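Local coordinates for periplasmic solute binding protein (Candidatus liberibacter, PDB 4CL2) that binds manganese or zinc ions in the periplasm and probably delivers them to a metal-uptake ABC transporter, as other cluster 9 solute-binding proteins do, at residues E33-D37 against D247-K251; T83-I88 against I116-I121; P105-M109 against L244-S248; W108-A114 against Y259-L263; T170-C174 against W190-S194. Numbering follows the deposited sequence.

Interaction 1 (E33-D37 against D247-K251); sequences EAGND and DSLSK. With MN (manganese (II) ion), chain L; SO4 (sulfate ion), chain F; SO4 (sulfate ion), chain G.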
# COMPACT_ATOMS: atom_id res chain seq x y z
N GLU A 33 -3.34 1.09 13.28
CA GLU A 33 -4.30 2.06 12.86
C GLU A 33 -3.54 3.13 12.05
O GLU A 33 -2.32 3.26 12.14
CB GLU A 33 -4.98 2.73 14.04
CG GLU A 33 -5.71 1.80 14.98
CD GLU A 33 -7.12 1.48 14.61
OE1 GLU A 33 -7.51 1.77 13.47
OE2 GLU A 33 -7.82 0.95 15.51
N ALA A 34 -4.32 3.86 11.30
CA ALA A 34 -3.79 4.97 10.46
C ALA A 34 -2.89 5.86 11.29
O ALA A 34 -3.22 6.18 12.43
CB ALA A 34 -4.96 5.78 9.97
N GLY A 35 -1.72 6.18 10.75
CA GLY A 35 -0.74 7.06 11.41
C GLY A 35 0.32 6.32 12.21
O GLY A 35 1.18 6.94 12.85
N ASN A 36 0.22 5.00 12.28
CA ASN A 36 1.24 4.16 12.90
C ASN A 36 1.85 3.37 11.77
O ASN A 36 1.26 3.25 10.70
CB ASN A 36 0.60 3.18 13.90
CG ASN A 36 -0.02 3.87 15.10
OD1 ASN A 36 0.69 4.35 15.98
ND2 ASN A 36 -1.31 3.98 15.10
N ASP A 37 3.05 2.88 12.01
CA ASP A 37 3.80 2.17 10.99
C ASP A 37 4.05 0.74 11.45
O ASP A 37 4.37 0.53 12.60
CB ASP A 37 5.14 2.86 10.74
CG ASP A 37 5.81 2.37 9.48
OD1 ASP A 37 6.53 1.35 9.61
OD2 ASP A 37 5.54 2.95 8.37
N ASP A 247 1.80 4.60 2.82
CA ASP A 247 2.03 3.58 3.86
C ASP A 247 0.90 3.46 4.85
O ASP A 247 0.89 2.51 5.63
CB ASP A 247 3.31 3.88 4.61
CG ASP A 247 4.56 3.50 3.81
OD1 ASP A 247 4.42 2.70 2.88
OD2 ASP A 247 5.62 4.07 4.13
N SER A 248 -0.00 4.44 4.89
CA SER A 248 -1.11 4.49 5.83
C SER A 248 -2.19 5.34 5.23
O SER A 248 -1.89 6.29 4.52
CB SER A 248 -0.61 5.15 7.12
OG SER A 248 -1.66 5.36 8.07
N LEU A 249 -3.44 5.05 5.54
CA LEU A 249 -4.50 6.02 5.29
C LEU A 249 -4.21 7.29 6.08
O LEU A 249 -3.55 7.24 7.16
CB LEU A 249 -5.85 5.47 5.72
CG LEU A 249 -6.21 4.19 4.96
CD1 LEU A 249 -7.57 3.78 5.37
CD2 LEU A 249 -6.16 4.34 3.45
N SER A 250 -4.70 8.43 5.59
CA SER A 250 -4.58 9.66 6.33
C SER A 250 -5.58 9.64 7.47
O SER A 250 -6.44 8.76 7.53
CB SER A 250 -4.89 10.88 5.43
OG SER A 250 -6.26 10.94 5.06
N LYS A 251 -5.48 10.65 8.33
CA LYS A 251 -6.56 10.97 9.27
C LYS A 251 -7.87 11.19 8.48
O LYS A 251 -7.83 11.53 7.27
CB LYS A 251 -6.16 12.18 10.13
CG LYS A 251 -6.06 13.48 9.34
CD LYS A 251 -5.25 14.60 9.99
CE LYS A 251 -5.26 15.84 9.10
NZ LYS A 251 -4.32 16.91 9.59
MN MN L . 6.44 1.55 3.78
S SO4 F . -2.54 12.80 7.87
O1 SO4 F . -1.35 12.63 7.04
O2 SO4 F . -2.03 13.56 9.04
O3 SO4 F . -3.09 11.53 8.34
O4 SO4 F . -3.58 13.68 7.25
S SO4 G . -3.51 4.48 17.79
O1 SO4 G . -2.65 5.12 16.79
O2 SO4 G . -3.08 5.06 19.08
O3 SO4 G . -3.39 3.01 17.88
O4 SO4 G . -4.90 4.83 17.42
O HOH W 1 0.48 1.91 8.49
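Ala34 and Ser248 bury the most surface here. Residues 33-37 form a loop that holds a type II beta turn from Glu33 to Asn36. Its Gly35 has a positive phi, where a side chain would jam against the preceding carbonyl. The backbone N of Gly35 donates to Ser248 OG at 2.8 Å, and Ser248 OG donates to Leu249 O at 2.8 Å. The serine hydroxyl thus relays between the turn and its own chain. Ala34 lies over the same spot: its CA is 3.2 Å from Ser248 OG, and its CB is 3.5 Å from Leu249 O. Near Asp247 the segments are further apart, and water 1 fills the gap, 2.7 Å from Asn36 O and 3.0 Å from Asp247 O. Behind the contact, Leu249 packs on Ile13 and Asp16 of helix 12-22. Asp247 OD1 binds the manganese ion at 2.5 Å. The arrangement joins a loop of the N-terminal domain to a metal-bearing loop, at the edge of the interdomain metal site of a cluster 9 solute-binding protein.

Interaction 2 (T83-I88 against I116-I121); sequences TVTDGI and IYIENI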
# COMPACT_ATOMS: atom_id res chain seq x y z
N THR A 83 -3.05 -14.29 3.91
CA THR A 83 -2.14 -13.35 3.28
C THR A 83 -2.86 -12.86 2.03
O THR A 83 -3.04 -13.63 1.05
CB THR A 83 -0.84 -14.06 2.93
OG1 THR A 83 -0.24 -14.45 4.18
CG2 THR A 83 0.11 -13.12 2.17
N VAL A 84 -3.22 -11.59 2.03
CA VAL A 84 -4.05 -11.04 1.02
C VAL A 84 -3.32 -10.64 -0.26
O VAL A 84 -3.98 -10.29 -1.22
CB VAL A 84 -4.92 -9.84 1.50
CG1 VAL A 84 -5.71 -10.22 2.76
CG2 VAL A 84 -4.05 -8.63 1.79
N THR A 85 -1.99 -10.80 -0.29
CA THR A 85 -1.17 -10.64 -1.48
C THR A 85 -0.87 -11.96 -2.20
O THR A 85 -0.08 -11.97 -3.15
CB THR A 85 0.16 -9.95 -1.14
OG1 THR A 85 0.80 -10.73 -0.13
CG2 THR A 85 -0.04 -8.52 -0.69
N ASP A 86 -1.47 -13.07 -1.79
CA ASP A 86 -1.29 -14.34 -2.51
C ASP A 86 -1.60 -14.12 -4.00
O ASP A 86 -2.65 -13.56 -4.36
CB ASP A 86 -2.30 -15.38 -1.97
CG ASP A 86 -1.90 -15.98 -0.65
OD1 ASP A 86 -0.77 -15.74 -0.14
OD2 ASP A 86 -2.78 -16.69 -0.09
N GLY A 87 -0.72 -14.60 -4.86
CA GLY A 87 -0.86 -14.38 -6.32
C GLY A 87 -0.12 -13.18 -6.87
O GLY A 87 -0.20 -12.90 -8.10
N ILE A 88 0.52 -12.38 -6.00
CA ILE A 88 1.25 -11.21 -6.48
C ILE A 88 2.72 -11.62 -6.51
O ILE A 88 3.28 -11.94 -5.48
CB ILE A 88 1.05 -9.99 -5.60
CG1 ILE A 88 -0.44 -9.54 -5.66
CG2 ILE A 88 1.98 -8.86 -6.01
CD1 ILE A 88 -0.91 -8.42 -4.76
N ILE A 116 -6.58 -7.91 -6.91
CA ILE A 116 -6.13 -9.15 -6.24
C ILE A 116 -6.36 -9.09 -4.72
O ILE A 116 -6.84 -10.08 -4.14
CB ILE A 116 -4.64 -9.43 -6.57
CG1 ILE A 116 -4.56 -9.68 -8.06
CG2 ILE A 116 -4.15 -10.60 -5.73
CD1 ILE A 116 -3.13 -9.77 -8.57
N TYR A 117 -6.05 -7.97 -4.08
CA TYR A 117 -6.38 -7.74 -2.66
C TYR A 117 -7.88 -7.99 -2.44
O TYR A 117 -8.29 -8.74 -1.54
CB TYR A 117 -6.04 -6.33 -2.17
CG TYR A 117 -4.59 -6.10 -1.77
CD1 TYR A 117 -3.55 -6.10 -2.70
CD2 TYR A 117 -4.24 -5.86 -0.44
CE1 TYR A 117 -2.22 -5.84 -2.34
CE2 TYR A 117 -2.92 -5.63 -0.09
CZ TYR A 117 -1.91 -5.64 -0.99
OH TYR A 117 -0.58 -5.40 -0.66
N ILE A 118 -8.68 -7.38 -3.27
CA ILE A 118 -10.16 -7.50 -3.14
C ILE A 118 -10.59 -8.94 -3.29
O ILE A 118 -11.39 -9.43 -2.48
CB ILE A 118 -10.83 -6.57 -4.17
CG1 ILE A 118 -10.60 -5.10 -3.77
CG2 ILE A 118 -12.33 -6.89 -4.29
CD1 ILE A 118 -10.89 -4.12 -4.87
N GLU A 119 -10.09 -9.64 -4.33
CA GLU A 119 -10.46 -11.03 -4.60
C GLU A 119 -10.07 -11.93 -3.45
O GLU A 119 -10.85 -12.80 -3.03
CB GLU A 119 -9.87 -11.51 -5.93
CG GLU A 119 -10.02 -13.00 -6.12
CD GLU A 119 -11.44 -13.50 -6.13
OE1 GLU A 119 -12.40 -12.68 -6.24
OE2 GLU A 119 -11.62 -14.73 -5.98
N ASN A 120 -8.83 -11.76 -2.93
CA ASN A 120 -8.41 -12.65 -1.85
C ASN A 120 -9.24 -12.39 -0.61
O ASN A 120 -9.51 -13.33 0.18
CB ASN A 120 -6.91 -12.42 -1.55
CG ASN A 120 -6.04 -13.08 -2.58
OD1 ASN A 120 -6.46 -14.05 -3.19
ND2 ASN A 120 -4.87 -12.55 -2.83
N ILE A 121 -9.63 -11.14 -0.37
CA ILE A 121 -10.41 -10.83 0.83
C ILE A 121 -11.85 -11.36 0.64
O ILE A 121 -12.45 -11.92 1.58
CB ILE A 121 -10.35 -9.32 1.18
CG1 ILE A 121 -8.93 -8.99 1.67
CG2 ILE A 121 -11.35 -8.95 2.30
CD1 ILE A 121 -8.63 -7.52 1.73
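The loop 83-88 folds into two overlapping beta turns, type I from Thr83 to Asp86 and type II from Thr85 to Ile88. This compact pair of turns sits on one side of helix 111-128. Val84 is its largest bump. Its CG2 meets Tyr117 CD2 at 3.6 Å and its CG1 meets Ile121 CG1 at 3.6 Å, so the valine fills the hollow between these two side chains. Ile88 fits between Ile116 and Tyr117: Ile88 CG1 is 3.9 Å from Ile116 CG2, and Ile88 CD1 is 3.8 Å from Tyr117 CE1. Asn120 projects from the helix toward the turns. Its ND2 donates to Val84 O and to Asp86 O, both at 2.9 Å, and so satisfies two carbonyls of the loop. Gly87, at positive phi, presents no side chain to Ile116. The Tyr117 hydroxyl is hydrogen-bonded to Asn60. Val84 and Ile121 also touch Leu58 of strand 56-59. This is helix-on-loop packing at the C-terminal end of edge strand 80-83, in the parallel sheet of the alpha/beta N-terminal domain.

Interaction 3 (P105-M109 against L244-S248); sequences PHAWM and LYVDS. With MN (manganese (II) ion), chain L; SO4 (sulfate ion), chain F.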
# COMPACT_ATOMS: atom_id res chain seq x y z
N PRO A 105 7.13 -4.63 0.42
CA PRO A 105 5.76 -4.95 0.79
C PRO A 105 4.64 -4.18 0.12
O PRO A 105 3.49 -4.52 0.28
CB PRO A 105 5.73 -4.64 2.29
CG PRO A 105 6.78 -3.63 2.48
CD PRO A 105 7.86 -3.91 1.50
N HIS A 106 4.97 -3.14 -0.65
CA HIS A 106 4.03 -2.11 -1.06
C HIS A 106 3.18 -2.52 -2.29
O HIS A 106 2.95 -1.71 -3.18
CB HIS A 106 4.73 -0.83 -1.41
CG HIS A 106 5.50 -0.25 -0.25
ND1 HIS A 106 6.85 -0.49 -0.07
CD2 HIS A 106 5.13 0.64 0.71
CE1 HIS A 106 7.27 0.19 1.00
NE2 HIS A 106 6.25 0.87 1.48
N ALA A 107 2.68 -3.72 -2.25
CA ALA A 107 1.97 -4.31 -3.43
C ALA A 107 0.64 -3.63 -3.67
O ALA A 107 0.12 -3.68 -4.82
CB ALA A 107 1.75 -5.81 -3.18
N TRP A 108 0.07 -2.96 -2.67
CA TRP A 108 -1.20 -2.26 -2.82
C TRP A 108 -1.20 -1.02 -3.72
O TRP A 108 -2.27 -0.57 -4.08
CB TRP A 108 -1.82 -1.89 -1.45
CG TRP A 108 -0.96 -0.95 -0.65
CD1 TRP A 108 -0.92 0.41 -0.79
CD2 TRP A 108 0.05 -1.30 0.29
NE1 TRP A 108 0.04 0.94 0.08
CE2 TRP A 108 0.66 -0.09 0.72
CE3 TRP A 108 0.50 -2.52 0.83
CZ2 TRP A 108 1.65 -0.07 1.69
CZ3 TRP A 108 1.48 -2.51 1.79
CH2 TRP A 108 2.07 -1.28 2.23
N MET A 109 -0.01 -0.55 -4.06
CA MET A 109 0.14 0.66 -4.90
C MET A 109 0.15 0.22 -6.38
O MET A 109 1.18 0.17 -7.02
CB MET A 109 1.39 1.46 -4.57
CG MET A 109 1.41 2.02 -3.18
SD MET A 109 0.07 3.13 -2.78
CE MET A 109 0.24 4.43 -4.01
N LEU A 244 3.38 12.21 -1.14
CA LEU A 244 2.44 11.16 -1.51
C LEU A 244 1.97 10.41 -0.27
O LEU A 244 2.65 10.36 0.73
CB LEU A 244 3.06 10.12 -2.44
CG LEU A 244 3.71 10.72 -3.70
CD1 LEU A 244 4.43 9.60 -4.52
CD2 LEU A 244 2.69 11.42 -4.61
N TYR A 245 0.79 9.82 -0.39
CA TYR A 245 0.22 8.95 0.69
C TYR A 245 0.31 7.51 0.18
O TYR A 245 -0.29 7.09 -0.86
CB TYR A 245 -1.26 9.30 0.95
CG TYR A 245 -1.40 10.55 1.75
CD1 TYR A 245 -1.24 11.76 1.18
CD2 TYR A 245 -1.58 10.48 3.13
CE1 TYR A 245 -1.31 12.92 1.90
CE2 TYR A 245 -1.63 11.65 3.87
CZ TYR A 245 -1.49 12.84 3.24
OH TYR A 245 -1.53 14.06 3.92
N VAL A 246 1.10 6.70 0.89
CA VAL A 246 1.40 5.32 0.48
C VAL A 246 1.36 4.27 1.60
O VAL A 246 0.89 3.16 1.36
CB VAL A 246 2.73 5.21 -0.28
CG1 VAL A 246 2.73 6.04 -1.54
CG2 VAL A 246 3.90 5.58 0.59
N ASP A 247 1.80 4.60 2.82
CA ASP A 247 2.03 3.58 3.86
C ASP A 247 0.90 3.46 4.85
O ASP A 247 0.89 2.51 5.63
CB ASP A 247 3.31 3.88 4.61
CG ASP A 247 4.56 3.50 3.81
OD1 ASP A 247 4.42 2.70 2.88
OD2 ASP A 247 5.62 4.07 4.13
N SER A 248 -0.00 4.44 4.89
CA SER A 248 -1.11 4.49 5.83
C SER A 248 -2.19 5.34 5.23
O SER A 248 -1.89 6.29 4.52
CB SER A 248 -0.61 5.15 7.12
OG SER A 248 -1.66 5.36 8.07
MN MN L . 6.44 1.55 3.78
S SO4 F . -2.54 12.80 7.87
O1 SO4 F . -1.35 12.63 7.04
O2 SO4 F . -2.03 13.56 9.04
O3 SO4 F . -3.09 11.53 8.34
O4 SO4 F . -3.58 13.68 7.25
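The metal site of this solute-binding protein brings these two loops together. His106 NE2 binds manganese at 2.4 Å and Asp247 OD1 binds it at 2.5 Å; Glu172 is the third protein ligand. His106 NE2 and Asp247 OD1 are 2.9 Å apart because they share the ion, and they are not hydrogen-bonded to each other. The other ring nitrogen of the histidine, ND1, is hydrogen-bonded to Asn104. Next to the metal, Trp108 NE1 donates to Val246 O at 2.7 Å. This bond ties the indole to the residue just before the aspartate. Met109 CE packs on Val246 CG1 at 3.9 Å. His106 centres an inverse gamma turn and also starts a type I turn ending at Met109. His106, Trp108 and Met109 all point toward the other loop. The centre of the contact is about 3 Å from the centre of the chain. Segment 105-109 leads into helix 111-128, segment 244-248 runs from strand 239-244 toward helix 259-274, and Trp108 also touches Ile13 of helix 12-22.

Interaction 4 (W108-A114 against Y259-L263); sequences WMSLTNA and YLDLL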
# COMPACT_ATOMS: atom_id res chain seq x y z
N TRP A 108 0.07 -2.96 -2.67
CA TRP A 108 -1.20 -2.26 -2.82
C TRP A 108 -1.20 -1.02 -3.72
O TRP A 108 -2.27 -0.57 -4.08
CB TRP A 108 -1.82 -1.89 -1.45
CG TRP A 108 -0.96 -0.95 -0.65
CD1 TRP A 108 -0.92 0.41 -0.79
CD2 TRP A 108 0.05 -1.30 0.29
NE1 TRP A 108 0.04 0.94 0.08
CE2 TRP A 108 0.66 -0.09 0.72
CE3 TRP A 108 0.50 -2.52 0.83
CZ2 TRP A 108 1.65 -0.07 1.69
CZ3 TRP A 108 1.48 -2.51 1.79
CH2 TRP A 108 2.07 -1.28 2.23
N MET A 109 -0.01 -0.55 -4.06
CA MET A 109 0.14 0.66 -4.90
C MET A 109 0.15 0.22 -6.38
O MET A 109 1.18 0.17 -7.02
CB MET A 109 1.39 1.46 -4.57
CG MET A 109 1.41 2.02 -3.18
SD MET A 109 0.07 3.13 -2.78
CE MET A 109 0.24 4.43 -4.01
N SER A 110 -1.00 -0.23 -6.84
CA SER A 110 -1.14 -0.84 -8.14
C SER A 110 -2.62 -1.08 -8.39
O SER A 110 -3.36 -1.55 -7.52
CB SER A 110 -0.36 -2.17 -8.24
OG SER A 110 -0.85 -3.10 -9.19
N LEU A 111 -3.03 -0.82 -9.61
CA LEU A 111 -4.43 -1.01 -10.01
C LEU A 111 -4.69 -2.51 -10.15
O LEU A 111 -5.69 -3.02 -9.65
CB LEU A 111 -4.73 -0.23 -11.33
CG LEU A 111 -6.15 -0.51 -11.93
CD1 LEU A 111 -7.17 -0.14 -10.92
CD2 LEU A 111 -6.22 0.38 -13.18
N THR A 112 -3.81 -3.23 -10.80
CA THR A 112 -3.97 -4.67 -10.95
C THR A 112 -4.02 -5.31 -9.59
O THR A 112 -4.86 -6.19 -9.30
CB THR A 112 -2.81 -5.29 -11.73
OG1 THR A 112 -2.79 -4.70 -13.04
CG2 THR A 112 -2.94 -6.75 -11.83
N ASN A 113 -3.11 -4.92 -8.71
CA ASN A 113 -3.07 -5.55 -7.41
C ASN A 113 -4.24 -5.23 -6.51
O ASN A 113 -4.63 -6.04 -5.70
CB ASN A 113 -1.74 -5.27 -6.71
CG ASN A 113 -0.54 -5.84 -7.47
OD1 ASN A 113 -0.66 -6.70 -8.34
ND2 ASN A 113 0.67 -5.40 -7.10
N ALA A 114 -4.80 -4.03 -6.61
CA ALA A 114 -6.00 -3.71 -5.86
C ALA A 114 -7.02 -4.79 -6.11
O ALA A 114 -7.70 -5.24 -5.19
CB ALA A 114 -6.53 -2.33 -6.31
N TYR A 259 -8.77 3.61 1.07
CA TYR A 259 -7.84 3.11 0.09
C TYR A 259 -8.04 3.71 -1.28
O TYR A 259 -7.06 4.09 -1.96
CB TYR A 259 -7.95 1.58 0.02
CG TYR A 259 -7.11 0.86 -1.07
CD1 TYR A 259 -5.79 1.04 -1.14
CD2 TYR A 259 -7.68 0.00 -1.94
CE1 TYR A 259 -4.98 0.35 -2.07
CE2 TYR A 259 -6.93 -0.70 -2.85
CZ TYR A 259 -5.57 -0.53 -2.92
OH TYR A 259 -4.81 -1.22 -3.83
N LEU A 260 -9.28 3.75 -1.75
CA LEU A 260 -9.55 4.40 -3.03
C LEU A 260 -9.05 5.85 -3.04
O LEU A 260 -8.39 6.23 -4.01
CB LEU A 260 -11.03 4.35 -3.36
CG LEU A 260 -11.46 4.93 -4.73
CD1 LEU A 260 -12.80 4.41 -5.08
CD2 LEU A 260 -11.54 6.42 -4.65
N ASP A 261 -9.30 6.62 -1.99
CA ASP A 261 -8.84 8.00 -1.92
C ASP A 261 -7.32 8.08 -1.90
O ASP A 261 -6.76 9.00 -2.48
CB ASP A 261 -9.36 8.69 -0.71
CG ASP A 261 -10.89 8.91 -0.74
OD1 ASP A 261 -11.50 8.88 -1.78
OD2 ASP A 261 -11.44 9.15 0.31
N LEU A 262 -6.67 7.14 -1.27
CA LEU A 262 -5.22 7.09 -1.24
C LEU A 262 -4.65 6.86 -2.61
O LEU A 262 -3.72 7.58 -3.05
CB LEU A 262 -4.71 5.99 -0.30
CG LEU A 262 -3.19 5.81 -0.19
CD1 LEU A 262 -2.84 5.44 1.26
CD2 LEU A 262 -2.75 4.73 -1.12
N LEU A 263 -5.12 5.85 -3.33
CA LEU A 263 -4.66 5.62 -4.69
C LEU A 263 -4.95 6.85 -5.55
O LEU A 263 -4.13 7.27 -6.35
CB LEU A 263 -5.38 4.43 -5.33
CG LEU A 263 -4.95 3.08 -4.82
CD1 LEU A 263 -5.76 2.02 -5.55
CD2 LEU A 263 -3.47 2.80 -5.02
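Tyr259 lays its ring between Trp108 and Ala114. Its CE1 is 3.9 Å from Trp108 CB, and its CE2 is 3.8 Å from Ala114 CB. The phenol OH donates to Trp108 O at 2.6 Å, so the tyrosine makes both apolar and polar contacts with the bend before helix 111-128. Ala114 CB approaches the same hydroxyl, Tyr259 OH, at 3.2 Å. One turn further along helix 259-274, Leu262 and Leu263 meet Met109. Leu262 CD2 is 3.6 Å from Met109 SD, and Leu263 CD2 is 4.2 Å from Met109 CE. Leu263 CD2 also lies 3.7 Å from Trp108 O. Met109 centres an inverse gamma turn. Ser110 follows as the N-cap, its OG accepting from Asn113 N at 2.9 Å. Tyr259 also packs on Ile13 and Ile17 of helix 12-22 and on Tyr143 of helix 133-158. The whole is a buried contact between the N-terminal ends of two helices. It lies next to the metal site and beside the long helix 133-158, the interdomain backbone typical of cluster 9 binding proteins.

Interaction 5 (T170-C174 against W190-S194); sequences TSEGC and WPINS. With MN (manganese (II) ion), chain L.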
# COMPACT_ATOMS: atom_id res chain seq x y z
N THR A 170 11.02 8.39 -5.70
CA THR A 170 10.41 8.60 -4.40
C THR A 170 11.50 8.46 -3.34
O THR A 170 12.67 8.24 -3.67
CB THR A 170 9.31 7.61 -4.08
OG1 THR A 170 9.86 6.31 -4.19
CG2 THR A 170 8.14 7.74 -5.02
N SER A 171 11.11 8.63 -2.08
CA SER A 171 12.09 8.56 -1.00
C SER A 171 12.16 7.07 -0.59
O SER A 171 13.21 6.44 -0.77
CB SER A 171 11.65 9.49 0.17
OG SER A 171 11.74 10.84 -0.28
N GLU A 172 11.13 6.59 0.05
CA GLU A 172 10.96 5.14 0.25
C GLU A 172 10.63 4.45 -1.08
O GLU A 172 10.03 5.05 -1.96
CB GLU A 172 9.80 4.87 1.22
CG GLU A 172 9.78 3.43 1.73
CD GLU A 172 8.52 3.09 2.51
OE1 GLU A 172 7.43 3.55 2.18
OE2 GLU A 172 8.56 2.30 3.41
N GLY A 173 11.03 3.17 -1.22
CA GLY A 173 10.67 2.41 -2.47
C GLY A 173 9.22 1.97 -2.47
O GLY A 173 8.90 0.76 -2.59
N CYS A 174 8.31 2.92 -2.41
CA CYS A 174 6.91 2.64 -2.22
C CYS A 174 6.15 2.44 -3.53
O CYS A 174 5.00 2.08 -3.46
CB CYS A 174 6.27 3.80 -1.43
SG CYS A 174 6.51 5.42 -2.15
N TRP A 190 15.62 4.69 -0.15
CA TRP A 190 15.66 3.51 0.74
C TRP A 190 14.47 2.63 0.46
O TRP A 190 13.38 3.10 0.17
CB TRP A 190 15.79 3.93 2.24
CG TRP A 190 14.68 4.88 2.69
CD1 TRP A 190 13.42 4.54 3.04
CD2 TRP A 190 14.72 6.32 2.73
NE1 TRP A 190 12.70 5.67 3.37
CE2 TRP A 190 13.47 6.77 3.17
CE3 TRP A 190 15.68 7.25 2.46
CZ2 TRP A 190 13.17 8.12 3.31
CZ3 TRP A 190 15.40 8.61 2.65
CH2 TRP A 190 14.14 9.02 3.08
N PRO A 191 14.63 1.29 0.56
CA PRO A 191 13.52 0.36 0.16
C PRO A 191 12.25 0.44 1.04
O PRO A 191 11.11 0.48 0.53
CB PRO A 191 14.17 -1.04 0.34
CG PRO A 191 15.64 -0.80 0.41
CD PRO A 191 15.87 0.58 0.94
N ILE A 192 12.49 0.49 2.35
CA ILE A 192 11.48 0.51 3.41
C ILE A 192 11.87 1.52 4.53
O ILE A 192 13.03 1.70 4.86
CB ILE A 192 11.28 -0.92 4.02
CG1 ILE A 192 11.08 -1.94 2.89
CG2 ILE A 192 10.07 -0.96 4.94
CD1 ILE A 192 10.96 -3.39 3.34
N ASN A 193 10.88 2.29 5.01
CA ASN A 193 11.07 3.23 6.10
C ASN A 193 11.44 2.44 7.38
O ASN A 193 10.78 1.43 7.73
CB ASN A 193 9.80 4.08 6.40
CG ASN A 193 9.36 4.96 5.23
OD1 ASN A 193 10.17 5.51 4.50
ND2 ASN A 193 8.04 5.13 5.08
N SER A 194 12.49 2.92 8.04
CA SER A 194 12.92 2.49 9.40
C SER A 194 14.13 3.33 9.81
O SER A 194 15.26 3.04 9.42
CB SER A 194 13.30 0.99 9.44
OG SER A 194 14.30 0.73 8.48
MN MN L . 6.44 1.55 3.78
O HOH W 2 6.96 6.14 2.19
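A single parallel beta bridge pairs Glu172 with Trp190, just past the ends of parallel strands 167-170 and 185-188, where the chain turns a corner at Ser171 into the metal site. Trp190 N donates to Ser171 O at 3.0 Å. Beyond it, Gly173 N donates to Trp190 O at 2.7 Å and makes a weak second bond to Pro191 O at 3.2 Å. Both backbone polar groups of Trp190 are therefore satisfied by the opposite segment. Glu172 CA lies over the five-membered ring of Trp190, 4.0 Å from its centroid, in a CH-pi contact. The indole NE1 of Trp190 donates to Asn193 OD1 at 2.8 Å within its own segment, and Asn193 OD1 also accepts from Asn224.

The carboxylate of Glu172 has several partners. Its OE2 accepts from Asn193 N at 2.8 Å and binds manganese at 2.3 Å. His106 and Asp247 complete the protein ligands of this ion. Glu172 O accepts from Thr170 OG1 at 2.6 Å. Outside the pair, Glu172 N is hydrogen-bonded to Glu221 and Ser171 OG to Phe219 O of strand 217-221. One link between the segments runs through solvent: water 2 lies 2.6 Å from Glu172 OE1 and accepts from Asn193 ND2 at 3.2 Å.

Interactions 1, 3 and 5 meet at the manganese ion. Between centres, interactions 1 and 3, which share Asp247 and Ser248, are about 10 Å apart, as are 3 and 5; interaction 5 brings the third ligand. Interaction 4, about 8 Å from interaction 3 between centres, shares its Trp108 and Met109 and continues the metal site into the helical core. Interactions 2 and 4 share helix 111-128. The centres of interactions 2 and 5 are about 23 Å apart, on opposite sides of the chain's centre. Along the chain, interaction 2 closes before interaction 5 opens, whereas interactions 1, 3 and 4 tie segments of the first half to residues 244-263. The ion thus binds where distant segments converge.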